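Local coordinates for hypothetical conserved protein (Thermus thermophilus, PDB 3DZM), which is of unknown function but forms a calcium-binding beta-barrel, a major protein of the outer membrane, at residues 150-162 with 200-213. Numbering follows the deposited sequence.
Sequences NLSLVGDLGVDYY and PEWVLKLRLGAAYR. With C8E ((hydroxyethyloxy)tri(ethyloxy)octane), chain F; C8E ((hydroxyethyloxy)tri(ethyloxy)octane), chain E.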
ATOM      1  N   ASN A 150      19.501 -15.315 -15.592  1.00104.43           N
ATOM      2  CA  ASN A 150      19.320 -14.797 -14.231  1.00 91.93           C
ATOM      3  C   ASN A 150      18.310 -13.681 -14.135  1.00 87.40           C
ATOM      4  O   ASN A 150      18.244 -12.992 -13.129  1.00 89.40           O
ATOM      5  CB  ASN A 150      20.647 -14.332 -13.639  1.00100.60           C
ATOM      6  CG  ASN A 150      21.568 -15.487 -13.335  1.00118.32           C
ATOM      7  OD1 ASN A 150      21.105 -16.572 -12.969  1.00126.03           O
ATOM      8  ND2 ASN A 150      22.873 -15.280 -13.506  1.00120.96           N
ATOM      9  N   LEU A 151      17.512 -13.508 -15.184  1.00 85.07           N
ATOM     10  CA  LEU A 151      16.559 -12.411 -15.239  1.00 81.78           C
ATOM     11  C   LEU A 151      15.223 -12.884 -15.791  1.00 81.91           C
ATOM     12  O   LEU A 151      15.170 -13.485 -16.853  1.00 82.73           O
ATOM     13  CB  LEU A 151      17.103 -11.280 -16.111  1.00 87.17           C
ATOM     14  CG  LEU A 151      16.304  -9.983 -16.097  1.00 91.03           C
ATOM     15  CD1 LEU A 151      16.738  -9.136 -14.921  1.00 90.76           C
ATOM     16  CD2 LEU A 151      16.517  -9.254 -17.386  1.00 97.67           C
ATOM     17  N   SER A 152      14.137 -12.648 -15.058  1.00 84.27           N
ATOM     18  CA  SER A 152      12.810 -12.925 -15.612  1.00 81.93           C
ATOM     19  C   SER A 152      11.870 -11.759 -15.475  1.00 73.84           C
ATOM     20  O   SER A 152      11.985 -10.958 -14.551  1.00 73.44           O
ATOM     21  CB  SER A 152      12.156 -14.194 -15.032  1.00 79.48           C
ATOM     22  OG  SER A 152      12.636 -14.487 -13.753  1.00 84.26           O
ATOM     23  N   LEU A 153      10.964 -11.669 -16.441  1.00 67.04           N
ATOM     24  CA  LEU A 153       9.838 -10.777 -16.372  1.00 69.02           C
ATOM     25  C   LEU A 153       8.860 -11.311 -15.329  1.00 68.01           C
ATOM     26  O   LEU A 153       8.619 -12.513 -15.256  1.00 69.62           O
ATOM     27  CB  LEU A 153       9.178 -10.705 -17.742  1.00 79.95           C
ATOM     28  CG  LEU A 153       8.497  -9.362 -17.949  1.00 89.93           C
ATOM     29  CD1 LEU A 153       9.523  -8.254 -17.756  1.00 93.42           C
ATOM     30  CD2 LEU A 153       7.859  -9.296 -19.313  1.00 92.50           C
ATOM     31  N   VAL A 154       8.333 -10.431 -14.487  1.00 70.42           N
ATOM     32  CA  VAL A 154       7.390 -10.843 -13.453  1.00 67.35           C
ATOM     33  C   VAL A 154       6.123 -10.002 -13.489  1.00 65.60           C
ATOM     34  O   VAL A 154       6.188  -8.791 -13.525  1.00 68.29           O
ATOM     35  CB  VAL A 154       7.975 -10.723 -12.057  1.00 66.83           C
ATOM     36  CG1 VAL A 154       6.932 -11.117 -11.063  1.00 68.29           C
ATOM     37  CG2 VAL A 154       9.179 -11.594 -11.901  1.00 71.37           C
ATOM     38  N   GLY A 155       4.977 -10.672 -13.474  1.00 64.07           N
ATOM     39  CA  GLY A 155       3.675 -10.034 -13.423  1.00 63.15           C
ATOM     40  C   GLY A 155       3.006 -10.406 -12.109  1.00 68.78           C
ATOM     41  O   GLY A 155       3.109 -11.537 -11.635  1.00 72.95           O
ATOM     42  N   ASP A 156       2.329  -9.452 -11.492  1.00 66.58           N
ATOM     43  CA  ASP A 156       1.711  -9.724 -10.215  1.00 66.43           C
ATOM     44  C   ASP A 156       0.361  -9.049 -10.097  1.00 67.23           C
ATOM     45  O   ASP A 156       0.286  -7.816 -10.202  1.00 63.86           O
ATOM     46  CB  ASP A 156       2.604  -9.208  -9.124  1.00 78.44           C
ATOM     47  CG  ASP A 156       2.269  -9.796  -7.817  1.00 90.03           C
ATOM     48  OD1 ASP A 156       1.344 -10.620  -7.839  1.00101.09           O
ATOM     49  OD2 ASP A 156       2.905  -9.446  -6.790  1.00 88.19           O
ATOM     50  N   LEU A 157      -0.691  -9.864  -9.917  1.00 58.47           N
ATOM     51  CA  LEU A 157      -2.023  -9.371  -9.586  1.00 63.37           C
ATOM     52  C   LEU A 157      -2.548  -9.958  -8.277  1.00 69.78           C
ATOM     53  O   LEU A 157      -2.595 -11.179  -8.117  1.00 72.56           O
ATOM     54  CB  LEU A 157      -3.006  -9.710 -10.691  1.00 76.33           C
ATOM     55  CG  LEU A 157      -4.410  -9.093 -10.645  1.00 83.55           C
ATOM     56  CD1 LEU A 157      -4.989  -9.106 -12.022  1.00 85.91           C
ATOM     57  CD2 LEU A 157      -5.321  -9.816  -9.682  1.00 77.88           C
ATOM     58  N   GLY A 158      -2.937  -9.090  -7.345  1.00 65.56           N
ATOM     59  CA  GLY A 158      -3.521  -9.555  -6.104  1.00 62.41           C
ATOM     60  C   GLY A 158      -4.492  -8.596  -5.474  1.00 61.34           C
ATOM     61  O   GLY A 158      -4.681  -7.492  -5.958  1.00 62.41           O
ATOM     62  N   VAL A 159      -5.142  -9.033  -4.402  1.00 68.59           N
ATOM     63  CA  VAL A 159      -6.104  -8.194  -3.661  1.00 61.64           C
ATOM     64  C   VAL A 159      -5.784  -8.368  -2.199  1.00 65.68           C
ATOM     65  O   VAL A 159      -5.446  -9.485  -1.757  1.00 69.84           O
ATOM     66  CB  VAL A 159      -7.578  -8.581  -3.967  1.00 71.91           C
ATOM     67  CG1 VAL A 159      -8.516  -7.912  -2.995  1.00 65.63           C
ATOM     68  CG2 VAL A 159      -7.977  -8.285  -5.493  1.00 53.39           C
ATOM     69  N   ASP A 160      -5.793  -7.265  -1.455  1.00 65.36           N
ATOM     70  CA  ASP A 160      -5.463  -7.303  -0.019  1.00 60.70           C
ATOM     71  C   ASP A 160      -6.625  -6.689   0.698  1.00 62.60           C
ATOM     72  O   ASP A 160      -7.255  -5.754   0.185  1.00 65.40           O
ATOM     73  CB  ASP A 160      -4.222  -6.469   0.319  1.00 60.78           C
ATOM     74  CG  ASP A 160      -2.934  -7.074  -0.200  1.00 71.75           C
ATOM     75  OD1 ASP A 160      -2.994  -8.259  -0.530  1.00 73.10           O
ATOM     76  OD2 ASP A 160      -1.873  -6.370  -0.283  1.00 71.38           O
ATOM     77  N   TYR A 161      -6.899  -7.189   1.890  1.00 56.16           N
ATOM     78  CA  TYR A 161      -7.869  -6.544   2.752  1.00 56.32           C
ATOM     79  C   TYR A 161      -7.192  -6.060   4.038  1.00 59.25           C
ATOM     80  O   TYR A 161      -6.443  -6.806   4.654  1.00 60.16           O
ATOM     81  CB  TYR A 161      -9.012  -7.487   3.111  1.00 56.56           C
ATOM     82  CG  TYR A 161      -9.966  -6.825   4.067  1.00 70.11           C
ATOM     83  CD1 TYR A 161     -10.842  -5.839   3.621  1.00 75.99           C
ATOM     84  CD2 TYR A 161      -9.962  -7.133   5.424  1.00 69.08           C
ATOM     85  CE1 TYR A 161     -11.691  -5.215   4.468  1.00 72.76           C
ATOM     86  CE2 TYR A 161     -10.839  -6.497   6.302  1.00 70.31           C
ATOM     87  CZ  TYR A 161     -11.698  -5.547   5.807  1.00 73.46           C
ATOM     88  OH  TYR A 161     -12.573  -4.901   6.642  1.00 77.73           O
ATOM     89  N   TYR A 162      -7.482  -4.825   4.450  1.00 60.90           N
ATOM     90  CA  TYR A 162      -6.981  -4.289   5.726  1.00 66.02           C
ATOM     91  C   TYR A 162      -8.054  -4.026   6.781  1.00 70.98           C
ATOM     92  O   TYR A 162      -9.099  -3.440   6.510  1.00 73.61           O
ATOM     93  CB  TYR A 162      -6.176  -3.011   5.494  1.00 63.92           C
ATOM     94  CG  TYR A 162      -4.864  -3.252   4.783  1.00 67.75           C
ATOM     95  CD1 TYR A 162      -3.727  -3.604   5.498  1.00 66.27           C
ATOM     96  CD2 TYR A 162      -4.764  -3.156   3.393  1.00 70.18           C
ATOM     97  CE1 TYR A 162      -2.530  -3.825   4.863  1.00 72.70           C
ATOM     98  CE2 TYR A 162      -3.554  -3.377   2.747  1.00 68.05           C
ATOM     99  CZ  TYR A 162      -2.448  -3.712   3.493  1.00 70.12           C
ATOM    100  OH  TYR A 162      -1.244  -3.935   2.897  1.00 67.37           O
ATOM    101  N   PRO A 200      -6.363   2.438   3.551  1.00 69.13           N
ATOM    102  CA  PRO A 200      -6.706   1.194   2.872  1.00 63.31           C
ATOM    103  C   PRO A 200      -7.835   0.428   3.508  1.00 68.50           C
ATOM    104  O   PRO A 200      -8.016   0.411   4.714  1.00 70.93           O
ATOM    105  CB  PRO A 200      -5.416   0.382   2.970  1.00 58.79           C
ATOM    106  CG  PRO A 200      -4.371   1.373   2.995  1.00 61.85           C
ATOM    107  CD  PRO A 200      -4.922   2.525   3.810  1.00 67.61           C
ATOM    108  N   GLU A 201      -8.623  -0.192   2.648  1.00 67.33           N
ATOM    109  CA  GLU A 201      -9.514  -1.247   3.063  1.00 61.15           C
ATOM    110  C   GLU A 201      -9.347  -2.429   2.069  1.00 67.04           C
ATOM    111  O   GLU A 201      -8.640  -3.409   2.339  1.00 63.87           O
ATOM    112  CB  GLU A 201     -10.927  -0.729   3.159  1.00 60.61           C
ATOM    113  CG  GLU A 201     -11.892  -1.790   3.596  1.00 81.43           C
ATOM    114  CD  GLU A 201     -13.277  -1.238   3.909  1.00 96.84           C
ATOM    115  OE1 GLU A 201     -13.601  -0.114   3.420  1.00 93.04           O
ATOM    116  OE2 GLU A 201     -14.022  -1.942   4.655  1.00101.65           O
ATOM    117  N   TRP A 202      -9.956  -2.325   0.899  1.00 68.27           N
ATOM    118  CA  TRP A 202      -9.668  -3.286  -0.154  1.00 68.87           C
ATOM    119  C   TRP A 202      -8.664  -2.678  -1.117  1.00 67.77           C
ATOM    120  O   TRP A 202      -8.794  -1.518  -1.510  1.00 70.40           O
ATOM    121  CB  TRP A 202     -10.936  -3.663  -0.913  1.00 68.62           C
ATOM    122  CG  TRP A 202     -11.927  -4.445  -0.130  1.00 66.62           C
ATOM    123  CD1 TRP A 202     -13.024  -3.955   0.509  1.00 71.06           C
ATOM    124  CD2 TRP A 202     -11.923  -5.857   0.092  1.00 64.71           C
ATOM    125  NE1 TRP A 202     -13.714  -4.970   1.118  1.00 72.89           N
ATOM    126  CE2 TRP A 202     -13.069  -6.155   0.880  1.00 71.19           C
ATOM    127  CE3 TRP A 202     -11.079  -6.901  -0.302  1.00 59.70           C
ATOM    128  CZ2 TRP A 202     -13.386  -7.462   1.297  1.00 62.41           C
ATOM    129  CZ3 TRP A 202     -11.411  -8.221   0.094  1.00 61.02           C
ATOM    130  CH2 TRP A 202     -12.547  -8.474   0.890  1.00 65.00           C
ATOM    131  N   VAL A 203      -7.642  -3.437  -1.478  1.00 60.70           N
ATOM    132  CA  VAL A 203      -6.639  -2.893  -2.371  1.00 56.49           C
ATOM    133  C   VAL A 203      -6.395  -3.863  -3.512  1.00 58.40           C
ATOM    134  O   VAL A 203      -6.016  -5.006  -3.277  1.00 67.57           O
ATOM    135  CB  VAL A 203      -5.290  -2.570  -1.619  1.00 67.55           C
ATOM    136  CG1 VAL A 203      -4.302  -1.805  -2.539  1.00 48.32           C
ATOM    137  CG2 VAL A 203      -5.547  -1.782  -0.353  1.00 48.67           C
ATOM    138  N   LEU A 204      -6.628  -3.403  -4.739  1.00 54.50           N
ATOM    139  CA  LEU A 204      -6.149  -4.097  -5.941  1.00 60.59           C
ATOM    140  C   LEU A 204      -4.653  -3.873  -6.202  1.00 62.16           C
ATOM    141  O   LEU A 204      -4.182  -2.750  -6.236  1.00 65.30           O
ATOM    142  CB  LEU A 204      -6.917  -3.602  -7.148  1.00 63.17           C
ATOM    143  CG  LEU A 204      -6.743  -4.407  -8.424  1.00 74.49           C
ATOM    144  CD1 LEU A 204      -7.287  -5.805  -8.252  1.00 76.26           C
ATOM    145  CD2 LEU A 204      -7.450  -3.707  -9.556  1.00 78.45           C
ATOM    146  N   LYS A 205      -3.908  -4.944  -6.392  1.00 66.46           N
ATOM    147  CA  LYS A 205      -2.485  -4.826  -6.667  1.00 68.58           C
ATOM    148  C   LYS A 205      -2.231  -5.368  -8.054  1.00 68.36           C
ATOM    149  O   LYS A 205      -2.580  -6.521  -8.352  1.00 67.09           O
ATOM    150  CB  LYS A 205      -1.638  -5.612  -5.651  1.00 63.68           C
ATOM    151  CG  LYS A 205      -0.206  -5.898  -6.115  1.00 59.14           C
ATOM    152  CD  LYS A 205       0.260  -7.285  -5.677  1.00 64.22           C
ATOM    153  CE  LYS A 205       0.068  -7.522  -4.192  1.00 68.49           C
ATOM    154  NZ  LYS A 205       1.023  -8.567  -3.679  1.00 75.61           N
ATOM    155  N   LEU A 206      -1.610  -4.536  -8.882  1.00 61.07           N
ATOM    156  CA  LEU A 206      -1.283  -4.865 -10.267  1.00 61.58           C
ATOM    157  C   LEU A 206       0.126  -4.333 -10.642  1.00 68.90           C
ATOM    158  O   LEU A 206       0.309  -3.132 -10.840  1.00 60.82           O
ATOM    159  CB  LEU A 206      -2.366  -4.255 -11.130  1.00 74.71           C
ATOM    160  CG  LEU A 206      -2.445  -4.469 -12.640  1.00 92.84           C
ATOM    161  CD1 LEU A 206      -2.075  -5.878 -13.050  1.00 99.71           C
ATOM    162  CD2 LEU A 206      -3.856  -4.132 -13.060  1.00 93.56           C
ATOM    163  N   ARG A 207       1.132  -5.212 -10.681  1.00 65.92           N
ATOM    164  CA  ARG A 207       2.504  -4.760 -10.940  1.00 63.17           C
ATOM    165  C   ARG A 207       3.222  -5.523 -12.056  1.00 63.32           C
ATOM    166  O   ARG A 207       3.018  -6.725 -12.188  1.00 62.69           O
ATOM    167  CB  ARG A 207       3.359  -4.827  -9.675  1.00 66.24           C
ATOM    168  CG  ARG A 207       3.021  -3.835  -8.610  1.00 72.73           C
ATOM    169  CD  ARG A 207       4.024  -3.941  -7.451  1.00 76.14           C
ATOM    170  NE  ARG A 207       3.661  -3.100  -6.311  1.00 77.91           N
ATOM    171  CZ  ARG A 207       3.257  -3.566  -5.132  1.00 78.59           C
ATOM    172  NH1 ARG A 207       3.169  -4.875  -4.923  1.00 72.92           N
ATOM    173  NH2 ARG A 207       2.932  -2.717  -4.158  1.00 82.00           N
ATOM    174  N   LEU A 208       4.057  -4.809 -12.841  1.00 63.28           N
ATOM    175  CA  LEU A 208       5.061  -5.414 -13.730  1.00 63.32           C
ATOM    176  C   LEU A 208       6.428  -5.139 -13.169  1.00 69.48           C
ATOM    177  O   LEU A 208       6.652  -4.092 -12.581  1.00 73.09           O
ATOM    178  CB  LEU A 208       4.995  -4.888 -15.151  1.00 68.84           C
ATOM    179  CG  LEU A 208       3.619  -5.067 -15.779  1.00 80.38           C
ATOM    180  CD1 LEU A 208       3.540  -4.441 -17.167  1.00 78.81           C
ATOM    181  CD2 LEU A 208       3.228  -6.554 -15.802  1.00 81.48           C
ATOM    182  N   GLY A 209       7.337  -6.093 -13.327  1.00 68.11           N
ATOM    183  CA  GLY A 209       8.673  -5.936 -12.803  1.00 66.41           C
ATOM    184  C   GLY A 209       9.590  -7.037 -13.259  1.00 70.09           C
ATOM    185  O   GLY A 209       9.249  -7.787 -14.149  1.00 76.65           O
ATOM    186  N   ALA A 210      10.760  -7.128 -12.643  1.00 67.72           N
ATOM    187  CA  ALA A 210      11.758  -8.090 -13.046  1.00 68.28           C
ATOM    188  C   ALA A 210      12.397  -8.703 -11.825  1.00 67.69           C
ATOM    189  O   ALA A 210      12.440  -8.071 -10.780  1.00 72.52           O
ATOM    190  CB  ALA A 210      12.815  -7.398 -13.906  1.00 74.17           C
ATOM    191  N   ALA A 211      12.890  -9.930 -11.947  1.00 67.69           N
ATOM    192  CA  ALA A 211      13.599 -10.563 -10.839  1.00 66.92           C
ATOM    193  C   ALA A 211      14.957 -11.043 -11.298  1.00 78.45           C
ATOM    194  O   ALA A 211      15.074 -11.680 -12.338  1.00 88.95           O
ATOM    195  CB  ALA A 211      12.810 -11.700 -10.272  1.00 61.09           C
ATOM    196  N   TYR A 212      15.978 -10.723 -10.510  1.00 77.85           N
ATOM    197  CA  TYR A 212      17.346 -11.085 -10.822  1.00 81.38           C
ATOM    198  C   TYR A 212      17.782 -12.182  -9.866  1.00 84.50           C
ATOM    199  O   TYR A 212      17.738 -11.981  -8.661  1.00 83.44           O
ATOM    200  CB  TYR A 212      18.261  -9.851 -10.691  1.00 80.01           C
ATOM    201  CG  TYR A 212      19.704 -10.150 -11.002  1.00 79.02           C
ATOM    202  CD1 TYR A 212      20.104 -10.403 -12.312  1.00 86.39           C
ATOM    203  CD2 TYR A 212      20.660 -10.221  -9.998  1.00 79.24           C
ATOM    204  CE1 TYR A 212      21.421 -10.710 -12.629  1.00 90.27           C
ATOM    205  CE2 TYR A 212      21.992 -10.523 -10.299  1.00 92.00           C
ATOM    206  CZ  TYR A 212      22.366 -10.770 -11.627  1.00 98.17           C
ATOM    207  OH  TYR A 212      23.676 -11.078 -11.968  1.00104.20           O
ATOM    208  N   ARG A 213      18.170 -13.341 -10.398  1.00 92.47           N
ATOM    209  CA  ARG A 213      18.542 -14.491  -9.559  1.00102.76           C
ATOM    210  C   ARG A 213      19.954 -14.399  -9.037  1.00108.68           C
ATOM    211  O   ARG A 213      20.717 -13.563  -9.481  1.00105.10           O
ATOM    212  CB  ARG A 213      18.344 -15.834 -10.286  1.00109.02           C
ATOM    213  CG  ARG A 213      18.683 -17.079  -9.437  1.00122.43           C
ATOM    214  CD  ARG A 213      18.214 -18.377 -10.101  1.00137.02           C
ATOM    215  NE  ARG A 213      16.846 -18.239 -10.615  1.00146.18           N
ATOM    216  CZ  ARG A 213      15.741 -18.642  -9.983  1.00144.43           C
ATOM    217  NH1 ARG A 213      15.829 -19.234  -8.805  1.00145.44           N
ATOM    218  NH2 ARG A 213      14.543 -18.458 -10.534  1.00136.66           N
TER
HETATM  219  C1  C8E F 210      -8.926 -11.567   2.491  1.00 91.86           C
HETATM  220  C2  C8E F 210     -10.124 -12.052   3.339  1.00102.35           C
HETATM  221  C3  C8E F 210     -10.449 -11.286   4.642  1.00103.56           C
HETATM  222  C4  C8E F 210     -11.960 -11.168   4.909  1.00112.82           C
HETATM  223  C5  C8E F 210     -12.517  -9.737   5.098  1.00120.91           C
HETATM  224  C6  C8E F 210     -13.818  -9.618   5.925  1.00124.36           C
HETATM  225  C7  C8E F 210     -13.988  -8.264   6.637  1.00130.82           C
HETATM  226  C8  C8E F 210     -14.738  -8.317   7.982  1.00138.40           C
HETATM  227  O9  C8E F 210     -14.182  -7.472   8.991  1.00144.56           O
HETATM  228  C10 C8E F 210     -14.145  -6.087   8.651  1.00154.57           C
HETATM  229  C11 C8E F 210     -13.397  -5.182   9.661  1.00159.98           C
HETATM  230  O12 C8E F 210     -12.773  -4.040   9.053  1.00158.83           O
HETATM  231  C13 C8E F 210     -13.418  -2.784   9.258  1.00156.45           C
HETATM  232  C14 C8E F 210     -13.456  -1.894   8.001  1.00154.53           C
HETATM  233  O15 C8E F 210     -12.671  -0.715   8.168  1.00151.88           O
HETATM  234  C16 C8E F 210     -13.178   0.503   7.626  1.00145.64           C
HETATM  235  C17 C8E F 210     -12.623   0.826   6.230  1.00140.13           C
HETATM  236  O18 C8E F 210     -12.899   2.145   5.770  1.00134.56           O
HETATM  237  C19 C8E F 210     -11.707   2.869   5.473  1.00127.54           C
HETATM  238  C20 C8E F 210     -11.925   4.289   4.923  1.00108.87           C
HETATM  239  O21 C8E F 210     -11.399   5.265   5.818  1.00 83.41           O
HETATM  240  C1  C8E E 209     -12.090  -5.531  -6.946  1.00 86.91           C
HETATM  241  C2  C8E E 209     -12.066  -5.592  -5.413  1.00 99.50           C
HETATM  242  C3  C8E E 209     -12.732  -4.388  -4.733  1.00107.79           C
HETATM  243  C4  C8E E 209     -14.020  -4.777  -3.989  1.00115.53           C
HETATM  244  C5  C8E E 209     -14.417  -3.822  -2.858  1.00121.80           C
HETATM  245  C6  C8E E 209     -15.561  -2.844  -3.170  1.00126.84           C
HETATM  246  C7  C8E E 209     -15.097  -1.384  -3.237  1.00137.38           C
HETATM  247  C8  C8E E 209     -13.652  -1.244  -2.744  1.00152.65           C
HETATM  248  O9  C8E E 209     -13.344  -0.000  -2.123  1.00162.10           O
HETATM  249  C10 C8E E 209     -13.106  -0.149  -0.729  1.00164.92           C
HETATM  250  C11 C8E E 209     -12.225   0.960  -0.155  1.00167.84           C
HETATM  251  O12 C8E E 209     -10.869   0.558  -0.118  1.00172.45           O
HETATM  252  C13 C8E E 209      -9.974   1.657  -0.036  1.00173.81           C
HETATM  253  C14 C8E E 209      -8.617   1.362  -0.682  1.00172.14           C
HETATM  254  O15 C8E E 209      -8.326   2.351  -1.654  1.00171.66           O
HETATM  255  C16 C8E E 209      -7.213   2.028  -2.463  1.00167.00           C
HETATM  256  C17 C8E E 209      -5.919   2.201  -1.666  1.00161.38           C
HETATM  257  O18 C8E E 209      -5.377   3.502  -1.822  1.00154.15           O
HETATM  258  C19 C8E E 209      -5.997   4.452  -0.989  1.00144.37           C
HETATM  259  C20 C8E E 209      -5.823   3.979   0.449  1.00135.05           C
HETATM  260  O21 C8E E 209      -4.607   4.443   0.969  1.00128.76           O
HETATM  261  O   HOH W   1       4.440  -7.040  -6.446  1.00 70.89           O
HETATM  262  O   HOH W   2      -1.859  -9.772  -2.491  1.00 68.32           O
HETATM  263  O   HOH W   3       0.799  -7.112  -0.959  1.00 78.85           O
HETATM  264  O   HOH W   4      -9.772  -0.676   6.758  1.00 81.46           O
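Two antiparallel neighbours in the wall of an outer-membrane beta-barrel, 151-162 and 202-213, are laced by a ladder of backbone hydrogen bonds, from Arg-213 N to Asn-150 O (2.8 Å) at one end and from Tyr-162 N to Glu-201 O (2.8 Å) at the other. Side chains alternate between two faces. Leu-153, Leu-157, Val-159, Leu-204, Leu-206 and Leu-208 give one face the apolar surface suited to lipid. Near the Glu-201 end Tyr-161 and Trp-202 form an edge-to-face pair, planes at 53°, with Tyr-161 CD1 over the indole 3.5 Å from Trp-202 CE2. Detergent covers the opposite indole face, consistent with an aromatic girdle at the membrane boundary. With an alanine in place of Trp-202, the Tyr-161 edge would probably lose the face it packs on and the detergent its support, opening a gap beside Val-159 CG1. The face turned into the barrel is mixed: Val-154, Val-203 and Ala-211 lie beside charged Asp-156, Asp-160, Lys-205 and Arg-207. Lys-205, bent at its second and third torsions (chi2 -142°, chi3 -52°), makes a long salt bridge from NZ to Asp-156 OD2 (3.7 Å). A CB on Gly-158 would lie about 3.5 Å from Lys-205 CE, so glycine suits the lysine's path. Tyr-104 bonds both Asp-156 and Lys-205, Arg-43 forms a salt bridge with Asp-156 and Arg-108 one with Asp-160, and strands 127-148 and 10-17 continue the wall beyond 151-162 and 202-213 respectively.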